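Local structure of phenolpthiocerol synthesis type-I polyketide synthase ppsA (Mycobacterium bovis, 7AKC) at residues A162-F167 against D191-R196; P168-G173 against T181-P186; L153-P158 against R200-S205. The protein probably helps build the lipid core of phthiocerols and phenolphthiocerols as a modular polyketide synthase, this piece being the acyltransferase domain, which selects and loads the extender unit. All blocks are in the same frame, centred on the assembly; numbering follows the deposited sequence.

Contact 1. Residues A162-F167 against D191-R196; sequences ALIADF and DELITR. With NA (sodium ion), chain B.
Leu193 packs against Leu163, Ile164 and Phe167, joining helix 187-199 to the end of helix 157-164 and the turn after it. These are the two helices of the ferredoxin-like (beta-alpha-beta-beta-alpha-beta) subdomain of the acyltransferase, and the inner side of the contact rests on its antiparallel sheet, where Ile183 touches both Ile164 and Leu193.

The apolar part is built around the two methyl branches of Leu193. Leu193 CD2 lies over one face of the Phe167 ring in a CH-pi contact, 4.0 Å from the centroid and 19° off the normal. Leu193 CD2 is also 3.8 Å from Leu163 CG, the two leucines sliding past each other in opposite directions. Ile164 holds CG1 between its backbone N and carbonyl carbon (chi1 66°); Ile164 CG2, anti to the carbonyl carbon, meets Leu193 CD1 at 3.9 Å.

Charged groups border the ring edge. Phe167 and Arg196 reach toward each other tip to tip, with Arg196 NH1 3.6 Å from Phe167 CE1. Ring and guanidinium stand 89° apart, with Phe167 CE1 over the guanidinium face and Arg196 NH1 at the ring edge. Arg196 also forms a salt bridge within its own helix, NH2 to Glu192 OE2 at 3.0 Å, and Glu192 OE1 comes near the ring edge too.

The turn itself binds metal. Ile164 to Phe167 form a type I turn, and both end carbonyls, with Val170 O, coordinate a sodium ion, which lies 2.5 Å from Ile164 O and 2.4 Å from Phe167 O. Three waters complete the site, and water 1 donates a hydrogen bond to Ala165 O at 2.9 Å.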
loop_
_atom_site.group_PDB
_atom_site.type_symbol
_atom_site.label_atom_id
_atom_site.label_comp_id
_atom_site.label_asym_id
_atom_site.label_seq_id
_atom_site.Cartn_x
_atom_site.Cartn_y
_atom_site.Cartn_z
ATOM N N ALA A 162 -9.315 -4.407 18.939
ATOM C CA ALA A 162 -9.727 -5.091 20.154
ATOM C C ALA A 162 -9.285 -6.561 20.078
ATOM O O ALA A 162 -8.773 -7.081 21.052
ATOM C CB ALA A 162 -11.233 -4.989 20.323
ATOM N N LEU A 163 -9.489 -7.216 18.927
ATOM C CA LEU A 163 -9.064 -8.606 18.759
ATOM C C LEU A 163 -7.539 -8.806 18.993
ATOM O O LEU A 163 -7.134 -9.835 19.593
ATOM C CB LEU A 163 -9.390 -8.998 17.303
ATOM C CG LEU A 163 -8.750 -10.330 16.805
ATOM C CD1 LEU A 163 -9.414 -11.542 17.524
ATOM C CD2 LEU A 163 -8.824 -10.411 15.302
ATOM N N ILE A 164 -6.738 -7.857 18.494
ATOM C CA ILE A 164 -5.284 -8.046 18.554
ATOM C C ILE A 164 -4.606 -7.288 19.702
ATOM O O ILE A 164 -3.380 -7.312 19.795
ATOM C CB ILE A 164 -4.655 -7.676 17.217
ATOM C CG1 ILE A 164 -4.802 -6.159 16.927
ATOM C CG2 ILE A 164 -5.184 -8.562 16.104
ATOM C CD1 ILE A 164 -4.186 -5.768 15.646
ATOM N N ALA A 165 -5.381 -6.666 20.589
ATOM C CA ALA A 165 -4.810 -5.859 21.666
ATOM C C ALA A 165 -3.908 -6.697 22.589
ATOM O O ALA A 165 -2.956 -6.159 23.147
ATOM C CB ALA A 165 -5.928 -5.190 22.467
ATOM N N ASP A 166 -4.223 -7.995 22.752
ATOM C CA ASP A 166 -3.382 -8.837 23.607
ATOM C C ASP A 166 -2.300 -9.603 22.832
ATOM O O ASP A 166 -1.682 -10.490 23.413
ATOM C CB ASP A 166 -4.205 -9.769 24.499
ATOM C CG ASP A 166 -5.318 -10.527 23.789
ATOM O OD1 ASP A 166 -5.500 -10.320 22.553
ATOM O OD2 ASP A 166 -6.001 -11.355 24.469
ATOM N N PHE A 167 -2.041 -9.272 21.566
ATOM C CA PHE A 167 -0.985 -9.925 20.780
ATOM C C PHE A 167 0.034 -8.855 20.517
ATOM O O PHE A 167 -0.107 -8.138 19.526
ATOM C CB PHE A 167 -1.535 -10.467 19.446
ATOM C CG PHE A 167 -2.175 -11.828 19.525
ATOM C CD1 PHE A 167 -3.382 -12.012 20.196
ATOM C CD2 PHE A 167 -1.587 -12.923 18.913
ATOM C CE1 PHE A 167 -3.973 -13.282 20.276
ATOM C CE2 PHE A 167 -2.170 -14.196 18.999
ATOM C CZ PHE A 167 -3.371 -14.365 19.664
ATOM N N ASP A 191 -2.166 -17.150 11.965
ATOM C CA ASP A 191 -2.965 -18.338 11.840
ATOM C C ASP A 191 -3.893 -18.487 13.057
ATOM O O ASP A 191 -5.066 -18.820 12.885
ATOM C CB ASP A 191 -2.060 -19.555 11.662
ATOM C CG ASP A 191 -1.530 -19.674 10.235
ATOM O OD1 ASP A 191 -2.045 -18.938 9.331
ATOM O OD2 ASP A 191 -0.572 -20.448 10.018
ATOM N N GLU A 192 -3.370 -18.229 14.270
ATOM C CA GLU A 192 -4.200 -18.386 15.480
ATOM C C GLU A 192 -5.353 -17.378 15.442
ATOM O O GLU A 192 -6.482 -17.689 15.836
ATOM C CB GLU A 192 -3.386 -18.230 16.779
ATOM C CG GLU A 192 -4.310 -18.346 17.990
ATOM C CD GLU A 192 -3.765 -18.334 19.402
ATOM O OE1 GLU A 192 -2.528 -18.271 19.566
ATOM O OE2 GLU A 192 -4.589 -18.434 20.345
ATOM N N LEU A 193 -5.057 -16.161 14.962
ATOM C CA LEU A 193 -6.081 -15.102 14.915
ATOM C C LEU A 193 -7.154 -15.407 13.860
ATOM O O LEU A 193 -8.328 -15.119 14.083
ATOM C CB LEU A 193 -5.433 -13.734 14.686
ATOM C CG LEU A 193 -4.733 -13.273 15.943
ATOM C CD1 LEU A 193 -3.706 -12.184 15.612
ATOM C CD2 LEU A 193 -5.796 -12.789 16.935
ATOM N N ILE A 194 -6.763 -16.005 12.724
ATOM C CA ILE A 194 -7.729 -16.424 11.686
ATOM C C ILE A 194 -8.724 -17.435 12.275
ATOM O O ILE A 194 -9.927 -17.337 12.050
ATOM C CB ILE A 194 -6.937 -16.996 10.478
ATOM C CG1 ILE A 194 -6.245 -15.832 9.722
ATOM C CG2 ILE A 194 -7.791 -17.824 9.559
ATOM C CD1 ILE A 194 -5.328 -16.317 8.668
ATOM N N THR A 195 -8.204 -18.388 13.076
ATOM C CA THR A 195 -9.014 -19.386 13.755
ATOM C C THR A 195 -9.971 -18.711 14.750
ATOM O O THR A 195 -11.154 -19.072 14.801
ATOM C CB THR A 195 -8.117 -20.387 14.496
ATOM O OG1 THR A 195 -7.313 -21.070 13.527
ATOM C CG2 THR A 195 -8.963 -21.461 15.297
ATOM N N ARG A 196 -9.464 -17.732 15.547
ATOM C CA ARG A 196 -10.328 -17.064 16.520
ATOM C C ARG A 196 -11.443 -16.285 15.809
ATOM O O ARG A 196 -12.595 -16.307 16.243
ATOM C CB ARG A 196 -9.488 -16.096 17.390
ATOM C CG ARG A 196 -8.527 -16.819 18.356
ATOM C CD ARG A 196 -7.860 -15.825 19.302
ATOM N NE ARG A 196 -7.043 -16.486 20.317
ATOM C CZ ARG A 196 -6.642 -15.911 21.451
ATOM N NH1 ARG A 196 -6.999 -14.662 21.735
ATOM N NH2 ARG A 196 -5.926 -16.599 22.336
HETATM NA NA NA B . -1.308 -6.175 18.959
HETATM O O HOH W 1 -1.035 -5.324 21.152
HETATM O O HOH W 2 -2.202 -4.057 18.514
HETATM O O HOH W 3 0.630 -4.701 19.367
#

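Contact 2. Residues P168-G173 against T181-P186; sequences PQVTLG and TVIAGP. With NA (sodium ion), chain B.
Thr181 meets Leu172 across the beta hairpin of strands 171-177 and 180-184, at the edge of the four-stranded antiparallel sheet of the ferredoxin-like subdomain. Thr181 turns OG1 anti to its carbonyl carbon (chi1 -54°), where it bonds Leu155 O; Thr181 CG2 is left to cross the leucine at about a right angle, 3.6 Å from Leu172 CG.

Next along the strand, Val182 O accepts a hydrogen bond from Gly173 N at 2.8 Å. Ile183 forms a non-hydrogen-bonded pair with Leu172, and the side chains of that pair diverge. Ile183 packs instead on Val170, its CB 4.0 Å from Val170 CG1, and Leu193 of helix 187-199 touches both.

Ala184 and Thr171 are a hydrogen-bonded pair with both bonds made. Ala184 N reaches Thr171 O at 2.9 Å (154° at the hydrogen), and Thr171 N reaches Ala184 O at 3.0 Å (162°). Ala184 O also receives a CA-H...O contact from Val170 CA at 3.4 Å. Val170 O has another task: it binds the sodium ion at 2.2 Å, so the residue just ahead of the strand belongs to both hairpin and metal site.

At Gly185 the chain turns a corner, its CA passing close to Gln169 O, and Pro186 takes the N-cap position of helix 187-199. The proline ring is crossed at about a right angle by Gln169, whose extended chain sends OE1 to Gln189 NE2, while Gln169 NE2 comes to rest 3.7 Å from Pro186 CG.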
loop_
_atom_site.group_PDB
_atom_site.type_symbol
_atom_site.label_atom_id
_atom_site.label_comp_id
_atom_site.label_asym_id
_atom_site.label_seq_id
_atom_site.Cartn_x
_atom_site.Cartn_y
_atom_site.Cartn_z
ATOM N N PRO A 168 1.069 -8.711 21.396
ATOM C CA PRO A 168 2.039 -7.593 21.213
ATOM C C PRO A 168 2.726 -7.542 19.868
ATOM O O PRO A 168 3.111 -6.458 19.423
ATOM C CB PRO A 168 3.087 -7.816 22.329
ATOM C CG PRO A 168 2.766 -9.186 22.912
ATOM C CD PRO A 168 1.336 -9.475 22.634
ATOM N N GLN A 169 2.892 -8.723 19.231
ATOM C CA GLN A 169 3.592 -8.759 17.942
ATOM C C GLN A 169 2.690 -8.657 16.712
ATOM O O GLN A 169 3.202 -8.623 15.590
ATOM C CB GLN A 169 4.454 -10.014 17.835
ATOM C CG GLN A 169 5.659 -10.032 18.727
ATOM C CD GLN A 169 6.392 -11.342 18.475
ATOM O OE1 GLN A 169 6.036 -12.399 19.052
ATOM N NE2 GLN A 169 7.421 -11.309 17.611
ATOM N N VAL A 170 1.360 -8.568 16.908
ATOM C CA VAL A 170 0.426 -8.432 15.791
ATOM C C VAL A 170 -0.171 -7.045 15.830
ATOM O O VAL A 170 -0.722 -6.651 16.852
ATOM C CB VAL A 170 -0.703 -9.486 15.806
ATOM C CG1 VAL A 170 -1.653 -9.223 14.644
ATOM C CG2 VAL A 170 -0.096 -10.907 15.712
ATOM N N THR A 171 -0.126 -6.334 14.688
ATOM C CA THR A 171 -0.715 -5.008 14.622
ATOM C C THR A 171 -1.640 -4.881 13.438
ATOM O O THR A 171 -1.622 -5.710 12.505
ATOM C CB THR A 171 0.426 -3.937 14.642
ATOM O OG1 THR A 171 1.333 -4.212 13.574
ATOM C CG2 THR A 171 1.166 -3.917 15.992
ATOM N N LEU A 172 -2.448 -3.825 13.441
ATOM C CA LEU A 172 -3.319 -3.505 12.333
ATOM C C LEU A 172 -2.355 -3.003 11.245
ATOM O O LEU A 172 -1.569 -2.079 11.477
ATOM C CB LEU A 172 -4.297 -2.412 12.770
ATOM C CG LEU A 172 -5.415 -2.119 11.792
ATOM C CD1 LEU A 172 -6.646 -1.485 12.506
ATOM C CD2 LEU A 172 -4.965 -1.176 10.707
ATOM N N GLY A 173 -2.331 -3.713 10.140
ATOM C CA GLY A 173 -1.419 -3.433 9.039
ATOM C C GLY A 173 -2.011 -2.533 7.963
ATOM O O GLY A 173 -1.288 -1.689 7.419
ATOM N N THR A 181 -10.218 -5.189 7.276
ATOM C CA THR A 181 -8.981 -4.712 7.872
ATOM C C THR A 181 -7.931 -5.803 7.789
ATOM O O THR A 181 -8.258 -6.968 8.007
ATOM C CB THR A 181 -9.289 -4.381 9.372
ATOM O OG1 THR A 181 -10.396 -3.467 9.429
ATOM C CG2 THR A 181 -8.097 -3.719 10.073
ATOM N N VAL A 182 -6.692 -5.454 7.444
ATOM C CA VAL A 182 -5.615 -6.435 7.365
ATOM C C VAL A 182 -4.751 -6.343 8.609
ATOM O O VAL A 182 -4.381 -5.225 9.010
ATOM C CB VAL A 182 -4.763 -6.174 6.101
ATOM C CG1 VAL A 182 -3.575 -7.138 6.032
ATOM C CG2 VAL A 182 -5.630 -6.267 4.852
ATOM N N ILE A 183 -4.449 -7.478 9.238
ATOM C CA ILE A 183 -3.527 -7.545 10.377
ATOM C C ILE A 183 -2.173 -8.155 9.889
ATOM O O ILE A 183 -2.147 -8.862 8.894
ATOM C CB ILE A 183 -4.073 -8.349 11.530
ATOM C CG1 ILE A 183 -4.429 -9.797 11.093
ATOM C CG2 ILE A 183 -5.333 -7.617 12.080
ATOM C CD1 ILE A 183 -4.798 -10.685 12.281
ATOM N N ALA A 184 -1.094 -7.897 10.614
ATOM C CA ALA A 184 0.220 -8.356 10.219
ATOM C C ALA A 184 1.026 -8.710 11.460
ATOM O O ALA A 184 0.953 -8.018 12.469
ATOM C CB ALA A 184 0.938 -7.268 9.407
ATOM N N GLY A 185 1.834 -9.752 11.334
ATOM C CA GLY A 185 2.655 -10.222 12.434
ATOM C C GLY A 185 3.207 -11.610 12.151
ATOM O O GLY A 185 3.118 -12.117 11.028
ATOM N N PRO A 186 3.790 -12.261 13.175
ATOM C CA PRO A 186 4.346 -13.606 12.963
ATOM C C PRO A 186 3.325 -14.578 12.335
ATOM O O PRO A 186 2.157 -14.592 12.792
ATOM C CB PRO A 186 4.792 -14.038 14.373
ATOM C CG PRO A 186 5.059 -12.727 15.084
ATOM C CD PRO A 186 3.955 -11.801 14.568
HETATM NA NA NA B . -1.308 -6.175 18.959
HETATM O O HOH W 3 0.630 -4.701 19.367
HETATM O O HOH W 2 -2.202 -4.057 18.514
HETATM O O HOH W 1 -1.035 -5.324 21.152
#

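Contact 3. Residues L153-P158 against R200-S205; sequences LELDAP and RDRFAS
Glu154 and Phe203 join the end of strand 148-153 to the approach of strand 204-207, an outermost strand in the antiparallel sheet of the ferredoxin-like subdomain. One direct hydrogen bond crosses the contact. Glu154 N donates to Phe203 O at 2.8 Å, and the bond is almost straight, 173° at the hydrogen. Beside it, Leu153 and Ala204 form a non-hydrogen-bonded antiparallel pair.

Water takes over where the strands part. Water 5 donates to Glu154 O at 2.7 Å and accepts from Phe203 N at 2.9 Å, filling in for the second direct bond that a regular pair would have. Glu154 is already the centre of an inverse gamma turn, which swings the chain off toward helix 157-164. Its side chain bends at chi2 (-57°); Glu154 OE1 takes a bond from Gln180 NE2, and Glu154 OE2 one from water 4 at 2.6 Å. Water 4 is in turn linked weakly to Ser205 OG.

Apolar contacts are modest. Leu153 CD2 touches Ala204 CB at 3.6 Å on the sheet face where Val197 touches Ala204 and Leu163 touches Leu153. Glu154 CG lies 3.5 Å from Phe203 CB, so the phenylalanine is met at its root and not on its ring. Farther out, Leu155 CD2 and Arg202 CB approach more loosely.

Helix 187-199 ends in a Schellman motif whose C-prime residue is Asp201, at positive phi. Arg202 curls back, its NH1 bonding Asp201 O at 3.0 Å from above the carbonyl plane, 59° out of it.

As one chain departs for helix 157-164 and the other arrives from helix 187-199, the Glu154-Phe203 pair keeps a single direct N-H...O bond. Its other N-H and C=O are satisfied through water 5, so these backbone polar groups have partners although the strands part.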
loop_
_atom_site.group_PDB
_atom_site.type_symbol
_atom_site.label_atom_id
_atom_site.label_comp_id
_atom_site.label_asym_id
_atom_site.label_seq_id
_atom_site.Cartn_x
_atom_site.Cartn_y
_atom_site.Cartn_z
ATOM N N LEU A 153 -9.332 -9.493 7.392
ATOM C CA LEU A 153 -10.434 -9.793 8.294
ATOM C C LEU A 153 -11.678 -9.007 7.896
ATOM O O LEU A 153 -11.582 -7.799 7.579
ATOM C CB LEU A 153 -10.045 -9.372 9.728
ATOM C CG LEU A 153 -8.677 -9.853 10.231
ATOM C CD1 LEU A 153 -8.455 -9.419 11.651
ATOM C CD2 LEU A 153 -8.518 -11.370 10.087
ATOM N N GLU A 154 -12.855 -9.643 7.958
ATOM C CA GLU A 154 -14.099 -8.945 7.679
ATOM C C GLU A 154 -14.597 -8.369 9.024
ATOM O O GLU A 154 -15.645 -8.762 9.583
ATOM C CB GLU A 154 -15.130 -9.855 6.962
ATOM C CG GLU A 154 -14.598 -10.529 5.698
ATOM C CD GLU A 154 -14.043 -9.667 4.577
ATOM O OE1 GLU A 154 -14.560 -8.541 4.380
ATOM O OE2 GLU A 154 -13.100 -10.125 3.883
ATOM N N LEU A 155 -13.798 -7.451 9.553
ATOM C CA LEU A 155 -14.050 -6.706 10.788
ATOM C C LEU A 155 -13.670 -5.263 10.548
ATOM O O LEU A 155 -12.701 -4.978 9.813
ATOM C CB LEU A 155 -13.118 -7.218 11.927
ATOM C CG LEU A 155 -13.215 -8.685 12.308
ATOM C CD1 LEU A 155 -12.158 -9.017 13.347
ATOM C CD2 LEU A 155 -14.642 -9.092 12.780
ATOM N N ASP A 156 -14.388 -4.352 11.253
ATOM C CA ASP A 156 -14.015 -2.965 11.178
ATOM C C ASP A 156 -12.707 -2.714 11.993
ATOM O O ASP A 156 -12.222 -3.631 12.668
ATOM C CB ASP A 156 -15.187 -2.082 11.565
ATOM C CG ASP A 156 -15.691 -2.168 13.000
ATOM O OD1 ASP A 156 -14.914 -2.573 13.882
ATOM O OD2 ASP A 156 -16.838 -1.747 13.242
ATOM N N ALA A 157 -12.095 -1.508 11.857
ATOM C CA ALA A 157 -10.813 -1.279 12.528
ATOM C C ALA A 157 -10.904 -1.320 14.068
ATOM O O ALA A 157 -10.089 -1.997 14.676
ATOM C CB ALA A 157 -10.141 0.007 12.020
ATOM N N PRO A 158 -11.967 -0.802 14.719
ATOM C CA PRO A 158 -11.983 -0.841 16.197
ATOM C C PRO A 158 -12.137 -2.286 16.703
ATOM O O PRO A 158 -11.456 -2.690 17.649
ATOM C CB PRO A 158 -13.190 0.019 16.566
ATOM C CG PRO A 158 -13.315 0.997 15.406
ATOM C CD PRO A 158 -12.992 0.118 14.191
ATOM N N ARG A 200 -15.735 -17.064 15.937
ATOM C CA ARG A 200 -16.731 -16.042 16.254
ATOM C C ARG A 200 -17.784 -15.929 15.161
ATOM O O ARG A 200 -18.550 -14.974 15.199
ATOM C CB ARG A 200 -16.034 -14.682 16.416
ATOM C CG ARG A 200 -15.224 -14.682 17.691
ATOM C CD ARG A 200 -14.196 -13.600 17.793
ATOM N NE ARG A 200 -14.681 -12.274 17.407
ATOM C CZ ARG A 200 -13.981 -11.152 17.593
ATOM N NH1 ARG A 200 -12.817 -11.182 18.232
ATOM N NH2 ARG A 200 -14.487 -9.977 17.226
ATOM N N ASP A 201 -17.862 -16.892 14.220
ATOM C CA ASP A 201 -18.772 -16.854 13.080
ATOM C C ASP A 201 -18.517 -15.596 12.248
ATOM O O ASP A 201 -19.436 -14.850 11.875
ATOM C CB ASP A 201 -20.227 -17.035 13.524
ATOM C CG ASP A 201 -20.386 -18.378 14.225
ATOM O OD1 ASP A 201 -19.993 -19.405 13.627
ATOM O OD2 ASP A 201 -20.846 -18.392 15.396
ATOM N N ARG A 202 -17.212 -15.292 12.071
ATOM C CA ARG A 202 -16.755 -14.137 11.339
ATOM C C ARG A 202 -15.779 -14.607 10.247
ATOM O O ARG A 202 -15.352 -15.760 10.277
ATOM C CB ARG A 202 -16.119 -13.072 12.277
ATOM C CG ARG A 202 -17.055 -12.566 13.404
ATOM C CD ARG A 202 -18.220 -11.779 12.859
ATOM N NE ARG A 202 -19.111 -11.210 13.882
ATOM C CZ ARG A 202 -20.251 -11.759 14.298
ATOM N NH1 ARG A 202 -20.633 -12.947 13.837
ATOM N NH2 ARG A 202 -21.015 -11.127 15.185
ATOM N N PHE A 203 -15.458 -13.740 9.271
ATOM C CA PHE A 203 -14.618 -14.155 8.142
ATOM C C PHE A 203 -13.186 -13.618 8.143
ATOM O O PHE A 203 -12.943 -12.452 8.418
ATOM C CB PHE A 203 -15.287 -13.814 6.829
ATOM C CG PHE A 203 -16.673 -14.395 6.761
ATOM C CD1 PHE A 203 -16.867 -15.729 6.440
ATOM C CD2 PHE A 203 -17.779 -13.630 7.095
ATOM C CE1 PHE A 203 -18.145 -16.279 6.416
ATOM C CE2 PHE A 203 -19.058 -14.185 7.084
ATOM C CZ PHE A 203 -19.235 -15.509 6.744
ATOM N N ALA A 204 -12.259 -14.472 7.736
ATOM C CA ALA A 204 -10.851 -14.133 7.727
ATOM C C ALA A 204 -10.125 -14.984 6.689
ATOM O O ALA A 204 -10.477 -16.154 6.500
ATOM C CB ALA A 204 -10.263 -14.415 9.093
ATOM N N SER A 205 -9.076 -14.426 6.056
ATOM C CA SER A 205 -8.300 -15.200 5.079
ATOM C C SER A 205 -6.853 -14.760 5.060
ATOM O O SER A 205 -6.563 -13.592 5.297
ATOM C CB SER A 205 -8.895 -15.101 3.674
ATOM O OG SER A 205 -8.834 -13.776 3.172
HETATM O O HOH W 4 -11.510 -12.122 4.389
HETATM O O HOH W 5 -16.854 -11.175 9.596
#

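All three contacts lie in the ferredoxin-like subdomain and nest along the chain, contact 2 inside contact 1 and contact 1 inside contact 3. Contacts 1 and 2, with centres 9 Å apart, share the sodium ion and its three waters; Ile164 CD1 presses on the strand at Leu172 N (3.4 Å), and Leu193 CD1 on Val170 CG1 (3.7 Å). Contact 3 lies farther from the metal, the side chain of Leu153 being about 11 Å from it. It meets contact 1 where Leu163 CD2 packs on Leu153 CD1 (3.8 Å). Contacts 2 and 3, centres 13 Å apart, are joined through the sheet by a probable bond between Thr181 O and Leu153 N (2.8 Å).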